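Local atomic coordinates of fat acid-binding protein (Eubacterium ventriosum, PDB entry 3NYI), a protein that binds a long-chain fatty acid, stearic acid in this crystal, and probably works in lipid binding. Residues 7-12 with 129-134; 71-76 with 97-102; 75-80 with 117-122. All blocks are in the same frame, centred on the assembly; numbering follows the deposited sequence. Where two conformers were deposited one is given.

Contact 1 (7-12 with 129-134)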
ATOM      1  N   ILE A   7      -3.769   0.891 -16.585  1.00 35.07           N
ATOM      2  CA  ILE A   7      -3.562   0.409 -15.218  1.00 32.69           C
ATOM      3  C   ILE A   7      -4.356   1.264 -14.225  1.00 34.28           C
ATOM      4  O   ILE A   7      -4.293   2.493 -14.262  1.00 28.11           O
ATOM      5  CB  ILE A   7      -2.067   0.392 -14.873  1.00 35.18           C
ATOM      6  CG1 ILE A   7      -1.340  -0.564 -15.827  1.00 32.46           C
ATOM      7  CG2 ILE A   7      -1.847  -0.002 -13.411  1.00 29.41           C
ATOM      8  CD1 ILE A   7       0.173  -0.539 -15.723  1.00 37.58           C
ATOM      9  N   VAL A   8      -5.127   0.603 -13.362  1.00 29.58           N
ATOM     10  CA  VAL A   8      -5.919   1.280 -12.345  1.00 23.92           C
ATOM     11  C   VAL A   8      -5.568   0.709 -10.960  1.00 26.94           C
ATOM     12  O   VAL A   8      -5.233  -0.468 -10.832  1.00 26.82           O
ATOM     13  CB  VAL A   8      -7.438   1.104 -12.618  1.00 27.37           C
ATOM     14  CG1 VAL A   8      -8.294   1.892 -11.599  1.00 25.86           C
ATOM     15  CG2 VAL A   8      -7.774   1.521 -14.065  1.00 29.08           C
ATOM     16  N   SER A   9      -5.606   1.553  -9.936  1.00 26.20           N
ATOM     17  CA  SER A   9      -5.444   1.077  -8.557  1.00 22.08           C
ATOM     18  C   SER A   9      -6.355   1.881  -7.656  1.00 21.42           C
ATOM     19  O   SER A   9      -6.748   2.996  -8.018  1.00 23.78           O
ATOM     20  CB  SER A   9      -3.993   1.239  -8.092  1.00 22.67           C
ATOM     21  OG  SER A   9      -3.826   0.803  -6.740  1.00 25.02           O
ATOM     22  N   ASP A  10      -6.714   1.316  -6.500  1.00 21.06           N
ATOM     23  CA  ASP A  10      -7.386   2.099  -5.477  1.00 25.69           C
ATOM     24  C   ASP A  10      -6.333   2.950  -4.788  1.00 28.03           C
ATOM     25  O   ASP A  10      -5.125   2.716  -4.941  1.00 22.87           O
ATOM     26  CB  ASP A  10      -8.206   1.226  -4.502  1.00 27.56           C
ATOM     27  CG  ASP A  10      -7.343   0.284  -3.656  1.00 25.88           C
ATOM     28  OD1 ASP A  10      -6.161   0.596  -3.444  1.00 25.39           O
ATOM     29  OD2 ASP A  10      -7.869  -0.758  -3.184  1.00 24.31           O
ATOM     30  N   SER A  11      -6.775   3.951  -4.044  1.00 20.12           N
ATOM     31  CA  SER A  11      -5.840   4.949  -3.522  1.00 27.94           C
ATOM     32  C   SER A  11      -4.943   4.447  -2.391  1.00 27.55           C
ATOM     33  O   SER A  11      -4.112   5.200  -1.883  1.00 25.26           O
ATOM     34  CB  SER A  11      -6.578   6.222  -3.083  1.00 23.01           C
ATOM     35  OG  SER A  11      -7.554   5.912  -2.106  1.00 23.28           O
ATOM     36  N   ALA A  12      -5.092   3.184  -2.003  1.00 21.79           N
ATOM     37  CA  ALA A  12      -4.259   2.645  -0.926  1.00 22.15           C
ATOM     38  C   ALA A  12      -2.803   2.492  -1.353  1.00 20.75           C
ATOM     39  O   ALA A  12      -1.934   2.343  -0.498  1.00 19.02           O
ATOM     40  CB  ALA A  12      -4.803   1.289  -0.412  1.00 17.85           C
ATOM     41  N   VAL A 129       3.236   0.931   0.373  1.00 19.19           N
ATOM     42  CA  VAL A 129       4.512   0.741  -0.344  1.00 21.37           C
ATOM     43  C   VAL A 129       4.584  -0.551  -1.205  1.00 17.71           C
ATOM     44  O   VAL A 129       5.098  -0.510  -2.321  1.00 19.13           O
ATOM     45  CB  VAL A 129       5.760   0.894   0.591  1.00 22.52           C
ATOM     46  CG1 VAL A 129       5.814  -0.236   1.627  1.00 20.86           C
ATOM     47  CG2 VAL A 129       7.089   0.973  -0.228  1.00 19.12           C
ATOM     48  N   THR A 130       4.085  -1.683  -0.700  1.00 18.60           N
ATOM     49  CA  THR A 130       4.202  -2.921  -1.470  1.00 22.78           C
ATOM     50  C   THR A 130       3.151  -2.990  -2.563  1.00 19.31           C
ATOM     51  O   THR A 130       3.337  -3.665  -3.540  1.00 18.29           O
ATOM     52  CB  THR A 130       4.142  -4.216  -0.620  1.00 16.24           C
ATOM     53  OG1 THR A 130       3.153  -4.080   0.403  1.00 17.62           O
ATOM     54  CG2 THR A 130       5.528  -4.547   0.026  1.00 22.11           C
ATOM     55  N   GLN A 131       2.019  -2.310  -2.382  1.00 18.65           N
ATOM     56  CA  GLN A 131       1.081  -2.211  -3.464  1.00 16.73           C
ATOM     57  C   GLN A 131       1.701  -1.349  -4.555  1.00 17.67           C
ATOM     58  O   GLN A 131       1.590  -1.676  -5.733  1.00 17.45           O
ATOM     59  CB  GLN A 131      -0.253  -1.601  -2.986  1.00 14.79           C
ATOM     60  CG  GLN A 131      -1.382  -1.734  -4.004  1.00 16.50           C
ATOM     61  CD  GLN A 131      -2.695  -1.253  -3.394  1.00 24.95           C
ATOM     62  OE1 GLN A 131      -2.837  -1.226  -2.168  1.00 21.22           O
ATOM     63  NE2 GLN A 131      -3.648  -0.862  -4.237  1.00 19.89           N
ATOM     64  N   ALA A 132       2.361  -0.254  -4.173  1.00 16.87           N
ATOM     65  CA  ALA A 132       3.083   0.570  -5.155  1.00 18.48           C
ATOM     66  C   ALA A 132       4.211  -0.220  -5.867  1.00 21.01           C
ATOM     67  O   ALA A 132       4.370  -0.141  -7.099  1.00 18.91           O
ATOM     68  CB  ALA A 132       3.647   1.815  -4.478  1.00 17.07           C
ATOM     69  N   LEU A 133       4.971  -0.992  -5.096  1.00 19.71           N
ATOM     70  CA  LEU A 133       6.040  -1.834  -5.684  1.00 21.25           C
ATOM     71  C   LEU A 133       5.496  -2.857  -6.678  1.00 22.34           C
ATOM     72  O   LEU A 133       6.099  -3.091  -7.729  1.00 22.87           O
ATOM     73  CB  LEU A 133       6.824  -2.558  -4.582  1.00 18.56           C
ATOM     74  CG  LEU A 133       7.764  -1.641  -3.796  1.00 22.44           C
ATOM     75  CD1 LEU A 133       8.283  -2.335  -2.541  1.00 24.39           C
ATOM     76  CD2 LEU A 133       8.930  -1.177  -4.701  1.00 23.73           C
ATOM     77  N   LEU A 134       4.359  -3.477  -6.348  1.00 20.06           N
ATOM     78  CA  LEU A 134       3.775  -4.459  -7.253  1.00 18.67           C
ATOM     79  C   LEU A 134       3.284  -3.800  -8.537  1.00 22.53           C
ATOM     80  O   LEU A 134       3.537  -4.291  -9.631  1.00 21.22           O
ATOM     81  CB  LEU A 134       2.626  -5.225  -6.586  1.00 21.49           C
ATOM     82  CG  LEU A 134       1.996  -6.308  -7.469  1.00 22.39           C
ATOM     83  CD1 LEU A 134       2.969  -7.488  -7.657  1.00 17.10           C
ATOM     84  CD2 LEU A 134       0.670  -6.798  -6.875  1.00 21.98           C
TER
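A single amide nitrogen does nearly all the polar work here: Gln131 NE2 reaches from helix 128-143 into the end of strand 6-10 and touches Ser9 and Asp10 at once. The straighter bond runs from Gln131 NE2 to Asp10 OD1, 3.0 Å long, with an N-H...O angle of 165°. OD1 lies close to the amide plane, but the nitrogen comes in from above the carboxylate, whose plane is turned 67° against the amide. From the opposite face of that carboxylate the backbone N of Ala12 donates to the same OD1 at 3.1 Å, closing an Asx turn where the strand gives way to a 3-10 segment. The bond from Gln131 NE2 to Ser9 OG, also 3.0 Å, is weak because it is strongly bent. Ser9 OG passes its own hydrogen to Asp10 O at 2.9 Å, in the carbonyl plane and on a lone pair. Gln131 spans the gap because CG stands anti to its backbone N (chi1 -168°) and the chain continues extended; the final turn of the amide lays OE1 beside the methyl of Ala12 (CB to OE1 3.6 Å). The other carboxylate oxygen, Asp10 OD2, is bonded to Ser99 OG and Ile92 N. Exchanging Asp10 for an alanine removes the carboxylate, and the backbone N of Ala12, Ser99 OG and Ile92 N would probably all be left without this acceptor, with Gln131 keeping only its bent bond to Ser9 at the strand end. The site lies at the C-terminal end of a parallel strand, the usual place for binding sites in alpha/beta folds, with the side chain of Ala12 about 7 Å from the bound stearic acid. A buried carboxylate supplied with donors at both oxygens is thus probably stabilised as the anion, and it ties strand end, turn and helix together.

Contact 2 (71-76 with 97-102). With STE (stearic acid), chain C.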
ATOM      1  N   GLU A  71     -19.909   1.882  -8.053  1.00 27.58           N
ATOM      2  CA  GLU A  71     -20.108   2.837  -9.153  1.00 29.23           C
ATOM      3  C   GLU A  71     -18.841   3.608  -9.522  1.00 27.40           C
ATOM      4  O   GLU A  71     -18.618   3.919 -10.698  1.00 30.91           O
ATOM      5  CB  GLU A  71     -21.221   3.841  -8.823  1.00 45.83           C
ATOM      6  CG  GLU A  71     -22.566   3.217  -8.528  1.00 70.96           C
ATOM      7  CD  GLU A  71     -23.392   4.063  -7.570  1.00 92.92           C
ATOM      8  OE1 GLU A  71     -24.577   4.334  -7.870  1.00101.12           O
ATOM      9  OE2 GLU A  71     -22.849   4.464  -6.515  1.00 97.25           O
ATOM     10  N   SER A  72     -18.016   3.924  -8.521  1.00 29.71           N
ATOM     11  CA  SER A  72     -16.743   4.623  -8.749  1.00 30.54           C
ATOM     12  C   SER A  72     -15.781   3.832  -9.636  1.00 31.42           C
ATOM     13  O   SER A  72     -15.188   4.368 -10.574  1.00 36.05           O
ATOM     14  CB  SER A  72     -16.050   4.932  -7.422  1.00 43.95           C
ATOM     15  OG  SER A  72     -16.752   5.942  -6.726  1.00 58.41           O
ATOM     16  N   TYR A  73     -15.610   2.560  -9.315  1.00 24.37           N
ATOM     17  CA  TYR A  73     -14.849   1.666 -10.182  1.00 29.09           C
ATOM     18  C   TYR A  73     -15.511   1.560 -11.557  1.00 24.60           C
ATOM     19  O   TYR A  73     -14.848   1.660 -12.580  1.00 33.59           O
ATOM     20  CB  TYR A  73     -14.785   0.278  -9.570  1.00 24.64           C
ATOM     21  CG  TYR A  73     -13.704   0.081  -8.522  1.00 27.34           C
ATOM     22  CD1 TYR A  73     -14.029  -0.186  -7.196  1.00 24.95           C
ATOM     23  CD2 TYR A  73     -12.359   0.128  -8.870  1.00 27.78           C
ATOM     24  CE1 TYR A  73     -13.038  -0.392  -6.233  1.00 23.54           C
ATOM     25  CE2 TYR A  73     -11.365  -0.074  -7.921  1.00 27.89           C
ATOM     26  CZ  TYR A  73     -11.710  -0.337  -6.609  1.00 26.06           C
ATOM     27  OH  TYR A  73     -10.707  -0.542  -5.682  1.00 22.55           O
ATOM     28  N   ALA A  74     -16.825   1.344 -11.567  1.00 28.57           N
ATOM     29  CA  ALA A  74     -17.541   1.080 -12.811  1.00 29.72           C
ATOM     30  C   ALA A  74     -17.395   2.225 -13.818  1.00 34.28           C
ATOM     31  O   ALA A  74     -17.187   1.985 -15.001  1.00 39.04           O
ATOM     32  CB  ALA A  74     -19.025   0.807 -12.536  1.00 34.71           C
ATOM     33  N   ASP A  75     -17.521   3.462 -13.351  1.00 35.85           N
ATOM     34  CA  ASP A  75     -17.364   4.619 -14.233  1.00 41.04           C
ATOM     35  C   ASP A  75     -15.955   4.697 -14.848  1.00 39.21           C
ATOM     36  O   ASP A  75     -15.792   5.052 -16.016  1.00 43.29           O
ATOM     37  CB  ASP A  75     -17.718   5.915 -13.499  1.00 44.81           C
ATOM     38  CG  ASP A  75     -19.218   6.029 -13.175  1.00 51.22           C
ATOM     39  OD1 ASP A  75     -20.043   5.260 -13.721  1.00 46.61           O
ATOM     40  OD2 ASP A  75     -19.574   6.904 -12.363  1.00 51.87           O
ATOM     41  N   VAL A  76     -14.933   4.356 -14.072  1.00 38.63           N
ATOM     42  CA  VAL A  76     -13.576   4.308 -14.618  1.00 32.61           C
ATOM     43  C   VAL A  76     -13.439   3.170 -15.631  1.00 37.69           C
ATOM     44  O   VAL A  76     -12.973   3.384 -16.758  1.00 37.76           O
ATOM     45  CB  VAL A  76     -12.527   4.177 -13.493  1.00 37.48           C
ATOM     46  CG1 VAL A  76     -11.127   3.952 -14.068  1.00 36.04           C
ATOM     47  CG2 VAL A  76     -12.564   5.416 -12.611  1.00 37.96           C
ATOM     48  N   SER A  97      -9.837  -4.937   3.334  1.00 22.61           N
ATOM     49  CA  SER A  97     -10.873  -4.075   2.767  1.00 24.39           C
ATOM     50  C   SER A  97     -11.712  -4.819   1.756  1.00 23.74           C
ATOM     51  O   SER A  97     -11.231  -5.737   1.108  1.00 21.06           O
ATOM     52  CB  SER A  97     -10.213  -2.872   2.073  1.00 26.45           C
ATOM     53  OG  SER A  97     -11.160  -2.076   1.395  1.00 26.46           O
ATOM     54  N   GLY A  98     -12.962  -4.399   1.599  1.00 20.85           N
ATOM     55  CA  GLY A  98     -13.792  -4.942   0.544  1.00 19.78           C
ATOM     56  C   GLY A  98     -13.605  -4.234  -0.793  1.00 18.35           C
ATOM     57  O   GLY A  98     -14.386  -4.440  -1.719  1.00 21.16           O
ATOM     58  N   SER A  99     -12.555  -3.423  -0.904  1.00 19.20           N
ATOM     59  CA  SER A  99     -12.243  -2.736  -2.157  1.00 17.93           C
ATOM     60  C   SER A  99     -12.210  -3.678  -3.368  1.00 22.68           C
ATOM     61  O   SER A  99     -12.801  -3.393  -4.407  1.00 20.80           O
ATOM     62  CB  SER A  99     -10.913  -1.974  -2.018  1.00 20.33           C
ATOM     63  OG  SER A  99     -10.581  -1.311  -3.221  1.00 25.50           O
ATOM     64  N   TYR A 100     -11.492  -4.795  -3.244  1.00 22.52           N
ATOM     65  CA  TYR A 100     -11.411  -5.766  -4.316  1.00 20.17           C
ATOM     66  C   TYR A 100     -12.793  -6.218  -4.767  1.00 23.40           C
ATOM     67  O   TYR A 100     -13.077  -6.312  -5.965  1.00 19.42           O
ATOM     68  CB  TYR A 100     -10.586  -6.984  -3.849  1.00 20.02           C
ATOM     69  CG  TYR A 100     -10.623  -8.174  -4.778  1.00 21.19           C
ATOM     70  CD1 TYR A 100      -9.788  -8.242  -5.889  1.00 21.48           C
ATOM     71  CD2 TYR A 100     -11.467  -9.260  -4.520  1.00 23.47           C
ATOM     72  CE1 TYR A 100      -9.813  -9.339  -6.734  1.00 26.48           C
ATOM     73  CE2 TYR A 100     -11.497 -10.366  -5.360  1.00 25.00           C
ATOM     74  CZ  TYR A 100     -10.667 -10.396  -6.469  1.00 30.43           C
ATOM     75  OH  TYR A 100     -10.674 -11.492  -7.302  1.00 28.48           O
ATOM     76  N   ASN A 101     -13.665  -6.516  -3.815  1.00 17.05           N
ATOM     77  CA  ASN A 101     -14.970  -7.020  -4.206  1.00 22.28           C
ATOM     78  C   ASN A 101     -15.888  -5.952  -4.809  1.00 20.80           C
ATOM     79  O   ASN A 101     -16.779  -6.276  -5.591  1.00 21.10           O
ATOM     80  CB  ASN A 101     -15.637  -7.794  -3.071  1.00 24.35           C
ATOM     81  CG  ASN A 101     -15.197  -9.259  -3.054  1.00 32.47           C
ATOM     82  OD1 ASN A 101     -15.496 -10.030  -3.981  1.00 35.99           O
ATOM     83  ND2 ASN A 101     -14.453  -9.628  -2.043  1.00 23.77           N
ATOM     84  N   SER A 102     -15.655  -4.688  -4.467  1.00 21.49           N
ATOM     85  CA  SER A 102     -16.351  -3.607  -5.180  1.00 23.83           C
ATOM     86  C   SER A 102     -15.920  -3.590  -6.632  1.00 18.44           C
ATOM     87  O   SER A 102     -16.738  -3.429  -7.538  1.00 20.76           O
ATOM     88  CB  SER A 102     -16.077  -2.238  -4.552  1.00 28.12           C
ATOM     89  OG  SER A 102     -16.593  -2.196  -3.246  1.00 37.81           O
TER
HETATM   90  C1  STE C 301     -11.700   0.277   3.995  1.00 31.98           C
HETATM   91  O1  STE C 301     -12.195  -0.563   3.307  1.00 27.25           O
HETATM   92  O2  STE C 301     -12.377   0.855   4.793  1.00 30.53           O
HETATM   93  C2  STE C 301     -10.163   0.443   4.009  1.00 23.87           C
HETATM   94  C3  STE C 301      -9.546  -0.295   5.225  1.00 20.47           C
HETATM   95  C4  STE C 301      -8.022  -0.027   5.290  1.00 21.29           C
HETATM   96  C5  STE C 301      -7.339  -0.939   6.334  1.00 22.03           C
HETATM   97  C6  STE C 301      -5.831  -0.608   6.416  1.00 20.91           C
HETATM   98  C7  STE C 301      -5.136  -1.436   7.527  1.00 20.93           C
HETATM   99  C8  STE C 301      -3.609  -1.174   7.448  1.00 22.96           C
HETATM  100  C9  STE C 301      -2.851  -1.951   8.549  1.00 23.43           C
HETATM  101  C10 STE C 301      -1.345  -1.578   8.475  1.00 26.88           C
HETATM  102  C11 STE C 301      -0.716  -2.322   7.295  1.00 23.16           C
HETATM  103  C12 STE C 301       0.110  -1.447   6.324  1.00 23.79           C
HETATM  104  C13 STE C 301       0.675  -0.153   6.932  1.00 26.16           C
HETATM  105  C14 STE C 301       2.161  -0.069   6.490  1.00 23.51           C
HETATM  106  C15 STE C 301       2.725   1.356   6.694  1.00 20.19           C
HETATM  107  C16 STE C 301       4.270   1.293   6.599  1.00 24.74           C
HETATM  108  C17 STE C 301       4.708   1.434   5.125  1.00 22.18           C
HETATM  109  C18 STE C 301       6.246   1.548   5.016  1.00 23.96           C
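Helix 70-81 and the start of helix 99-113 come closest at Tyr73 and Ser102, whose CA atoms are 7.4 Å apart. Both helices cover the same face of the parallel part of a mixed sheet, and helix 99-113 is the helix of a beta-alpha-beta crossover between the neighbouring strands 87-91 and 119-123. Before it begins, the chain turns at Ser97: its OG accepts from the backbone N of Ser99 at 3.0 Å, an ST turn, with Gly98 at the N-cap position. The contact itself is carried by one side chain, Tyr73, which stretches from its helix to the opening turn of the other. Its hydroxyl donates to Ser99 OG over a short 2.6 Å from Tyr73 OH, and the serine oxygen sits at the ring edge, in the ring plane. Ser99 holds its OG anti to the backbone N (chi1 179°), which directs the oxygen to the phenol; the same oxygen is also bonded to Asp10 OD2, and the two partners together hold the serine hydroxyl in place. Nearer the base of the ring, Ser102 CB packs obliquely at 3.9 Å from Tyr73 CD1, while Ser102 OG turns to the backbone oxygen of Pro68. Cys89, Thr91 and Ala103 add further contacts round the tyrosine, which is buried. The serine-rich turn therefore serves two sides: Ser99 meets the neighbouring helix, and Ser97 meets the ligand. Thr65 OG1 is a second hydrogen-bonding partner of the stearic acid, whose carboxylate oxygen O1 takes a bond from Ser97 OG at 2.6 Å.

Contact 3 (75-80 with 117-122)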
ATOM      1  N   ASP A  75     -17.521   3.462 -13.351  1.00 35.85           N
ATOM      2  CA  ASP A  75     -17.364   4.619 -14.233  1.00 41.04           C
ATOM      3  C   ASP A  75     -15.955   4.697 -14.848  1.00 39.21           C
ATOM      4  O   ASP A  75     -15.792   5.052 -16.016  1.00 43.29           O
ATOM      5  CB  ASP A  75     -17.718   5.915 -13.499  1.00 44.81           C
ATOM      6  CG  ASP A  75     -19.218   6.029 -13.175  1.00 51.22           C
ATOM      7  OD1 ASP A  75     -20.043   5.260 -13.721  1.00 46.61           O
ATOM      8  OD2 ASP A  75     -19.574   6.904 -12.363  1.00 51.87           O
ATOM      9  N   VAL A  76     -14.933   4.356 -14.072  1.00 38.63           N
ATOM     10  CA  VAL A  76     -13.576   4.308 -14.618  1.00 32.61           C
ATOM     11  C   VAL A  76     -13.439   3.170 -15.631  1.00 37.69           C
ATOM     12  O   VAL A  76     -12.973   3.384 -16.758  1.00 37.76           O
ATOM     13  CB  VAL A  76     -12.527   4.177 -13.493  1.00 37.48           C
ATOM     14  CG1 VAL A  76     -11.127   3.952 -14.068  1.00 36.04           C
ATOM     15  CG2 VAL A  76     -12.564   5.416 -12.611  1.00 37.96           C
ATOM     16  N   PHE A  77     -13.857   1.963 -15.249  1.00 30.39           N
ATOM     17  CA  PHE A  77     -13.772   0.831 -16.171  1.00 39.94           C
ATOM     18  C   PHE A  77     -14.505   1.141 -17.477  1.00 42.24           C
ATOM     19  O   PHE A  77     -13.992   0.888 -18.567  1.00 39.91           O
ATOM     20  CB  PHE A  77     -14.355  -0.450 -15.562  1.00 39.44           C
ATOM     21  CG  PHE A  77     -13.624  -0.950 -14.334  1.00 35.54           C
ATOM     22  CD1 PHE A  77     -12.397  -0.423 -13.960  1.00 29.83           C
ATOM     23  CD2 PHE A  77     -14.172  -1.968 -13.566  1.00 29.15           C
ATOM     24  CE1 PHE A  77     -11.738  -0.891 -12.830  1.00 30.15           C
ATOM     25  CE2 PHE A  77     -13.530  -2.443 -12.437  1.00 29.32           C
ATOM     26  CZ  PHE A  77     -12.303  -1.907 -12.068  1.00 32.67           C
ATOM     27  N   ARG A  78     -15.709   1.689 -17.353  1.00 39.43           N
ATOM     28  CA  ARG A  78     -16.553   1.966 -18.509  0.53 40.86           C
ATOM     29  C   ARG A  78     -15.903   2.936 -19.492  1.00 44.32           C
ATOM     30  O   ARG A  78     -15.897   2.698 -20.700  1.00 43.22           O
ATOM     31  CB  ARG A  78     -17.912   2.509 -18.057  0.53 40.42           C
ATOM     32  CG  ARG A  78     -19.073   2.053 -18.918  0.53 46.72           C
ATOM     33  CD  ARG A  78     -20.372   2.731 -18.513  0.53 48.14           C
ATOM     34  NE  ARG A  78     -20.650   2.592 -17.085  0.53 47.13           N
ATOM     35  CZ  ARG A  78     -21.378   1.615 -16.552  0.53 47.59           C
ATOM     36  NH1 ARG A  78     -21.910   0.673 -17.326  0.53 46.71           N
ATOM     37  NH2 ARG A  78     -21.579   1.583 -15.239  0.53 44.35           N
ATOM     38  N   SER A  79     -15.348   4.027 -18.979  1.00 45.17           N
ATOM     39  CA  SER A  79     -14.766   5.045 -19.848  1.00 46.70           C
ATOM     40  C   SER A  79     -13.574   4.514 -20.646  1.00 52.42           C
ATOM     41  O   SER A  79     -13.406   4.854 -21.818  1.00 54.59           O
ATOM     42  CB  SER A  79     -14.372   6.289 -19.046  1.00 55.63           C
ATOM     43  OG  SER A  79     -13.228   6.046 -18.245  1.00 70.48           O
ATOM     44  N   PHE A  80     -12.749   3.678 -20.022  1.00 40.74           N
ATOM     45  CA  PHE A  80     -11.637   3.062 -20.736  1.00 40.96           C
ATOM     46  C   PHE A  80     -12.132   2.029 -21.751  1.00 44.29           C
ATOM     47  O   PHE A  80     -11.685   2.014 -22.900  1.00 42.54           O
ATOM     48  CB  PHE A  80     -10.641   2.412 -19.761  1.00 31.89           C
ATOM     49  CG  PHE A  80      -9.840   3.400 -18.956  1.00 41.38           C
ATOM     50  CD1 PHE A  80      -9.264   4.511 -19.561  1.00 46.44           C
ATOM     51  CD2 PHE A  80      -9.640   3.208 -17.593  1.00 40.88           C
ATOM     52  CE1 PHE A  80      -8.516   5.422 -18.822  1.00 44.29           C
ATOM     53  CE2 PHE A  80      -8.890   4.116 -16.849  1.00 41.55           C
ATOM     54  CZ  PHE A  80      -8.329   5.222 -17.466  1.00 41.54           C
ATOM     55  N   ALA A 117     -15.552  -6.509 -23.361  1.00 69.06           N
ATOM     56  CA  ALA A 117     -14.577  -5.678 -22.667  1.00 66.29           C
ATOM     57  C   ALA A 117     -13.547  -6.538 -21.950  1.00 55.27           C
ATOM     58  O   ALA A 117     -13.875  -7.610 -21.443  1.00 47.77           O
ATOM     59  CB  ALA A 117     -15.274  -4.769 -21.676  1.00 66.52           C
ATOM     60  N   ASN A 118     -12.304  -6.067 -21.906  1.00 52.04           N
ATOM     61  CA  ASN A 118     -11.262  -6.779 -21.169  1.00 46.18           C
ATOM     62  C   ASN A 118     -10.873  -6.071 -19.869  1.00 39.81           C
ATOM     63  O   ASN A 118     -10.184  -5.055 -19.886  1.00 37.91           O
ATOM     64  CB  ASN A 118     -10.021  -7.002 -22.031  1.00 59.25           C
ATOM     65  CG  ASN A 118      -8.935  -7.769 -21.290  1.00 75.29           C
ATOM     66  OD1 ASN A 118      -8.768  -8.972 -21.492  1.00 81.39           O
ATOM     67  ND2 ASN A 118      -8.204  -7.078 -20.414  1.00 82.78           N
ATOM     68  N   ILE A 119     -11.324  -6.621 -18.749  1.00 35.74           N
ATOM     69  CA  ILE A 119     -11.065  -6.035 -17.441  1.00 31.94           C
ATOM     70  C   ILE A 119     -10.522  -7.121 -16.528  1.00 39.34           C
ATOM     71  O   ILE A 119     -11.179  -8.133 -16.302  1.00 40.21           O
ATOM     72  CB  ILE A 119     -12.356  -5.468 -16.815  1.00 30.37           C
ATOM     73  CG1 ILE A 119     -12.988  -4.419 -17.728  1.00 35.49           C
ATOM     74  CG2 ILE A 119     -12.075  -4.877 -15.431  1.00 32.85           C
ATOM     75  CD1 ILE A 119     -14.338  -3.910 -17.221  1.00 38.30           C
ATOM     76  N   CYS A 120      -9.315  -6.909 -16.014  1.00 30.53           N
ATOM     77  CA  CYS A 120      -8.688  -7.840 -15.084  1.00 29.86           C
ATOM     78  C   CYS A 120      -8.562  -7.181 -13.700  1.00 32.15           C
ATOM     79  O   CYS A 120      -7.937  -6.132 -13.566  1.00 34.30           O
ATOM     80  CB  CYS A 120      -7.308  -8.256 -15.610  1.00 28.82           C
ATOM     81  SG  CYS A 120      -6.354  -9.209 -14.415  1.00 38.12           S
ATOM     82  N   VAL A 121      -9.176  -7.777 -12.682  1.00 31.16           N
ATOM     83  CA  VAL A 121      -9.137  -7.199 -11.333  1.00 25.75           C
ATOM     84  C   VAL A 121      -8.213  -8.059 -10.485  1.00 30.18           C
ATOM     85  O   VAL A 121      -8.369  -9.278 -10.427  1.00 31.91           O
ATOM     86  CB  VAL A 121     -10.542  -7.126 -10.689  1.00 24.57           C
ATOM     87  CG1 VAL A 121     -10.459  -6.603  -9.244  1.00 22.77           C
ATOM     88  CG2 VAL A 121     -11.458  -6.238 -11.525  1.00 26.02           C
ATOM     89  N   ILE A 122      -7.235  -7.420  -9.852  1.00 22.89           N
ATOM     90  CA  ILE A 122      -6.248  -8.132  -9.061  1.00 21.46           C
ATOM     91  C   ILE A 122      -6.262  -7.724  -7.591  1.00 22.45           C
ATOM     92  O   ILE A 122      -6.073  -6.549  -7.260  1.00 25.94           O
ATOM     93  CB  ILE A 122      -4.825  -7.887  -9.613  1.00 26.67           C
ATOM     94  CG1 ILE A 122      -4.710  -8.391 -11.061  1.00 30.62           C
ATOM     95  CG2 ILE A 122      -3.768  -8.515  -8.688  1.00 28.48           C
ATOM     96  CD1 ILE A 122      -3.473  -7.885 -11.771  1.00 26.53           C
TER
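Ile119, the first residue of strand 119-123, meets Phe77 of helix 70-81 with two of its branches, and the CA atoms of the pair are 7.5 Å apart, the nearest approach of the two backbones. Its CG2 methyl lies over one face of the phenyl ring in a CH-pi contact, 4.2 Å from the centroid of the Phe77 ring and 17° off the normal, displaced toward the rim. The longer branch runs to the root of the ring instead: Ile119 CD1 packs on Phe77 CB at 3.8 Å. This division follows from chi1 of -58°, which sets CG1 anti to the carbonyl carbon and CG2 anti to the backbone N. The isoleucine crosses the phenylalanine at about a right angle and touches both its face and its stem. Two residues on, with the alternation of the strand, Val121 returns to the same side and brings CG2 obliquely to Phe77 CE2 at a looser 4.4 Å. No polar bond crosses between the segments; the packing is wholly apolar. Ile122 serves the opposite face of the sheet, where it touches Val88 and Phe90. Backbone hydrogen bonds join the strand to its parallel neighbour 87-91, whose Cys89 also touches Phe77, while helix 99-113 packs alongside, with Val110 against Phe77 and Ala103 and Ile104 against Val121.

All three contacts belong to one alpha/beta sheet, with strand 6-10 next to 87-91 and that next to 119-123. Contacts 2 and 3 lie on one face, about 10 Å apart between centres; their segments overlap at Asp75 and Val76 on helix 70-81. Contact 1, about 14 Å from contact 2 and 16 Å from contact 3, brings helix 128-143 to the other face and spans both others in sequence. Val8 of strand 6-10 packs on Val76 and Phe80, seating helix 70-81 on the sheet. Asp10 of contact 1 and Ser99 of contact 2 are probably hydrogen-bonded, joining these two beside the ligand: Ser97 binds its carboxylate and Val129 of contact 1 touches it. Contact 3 is packing remote from it.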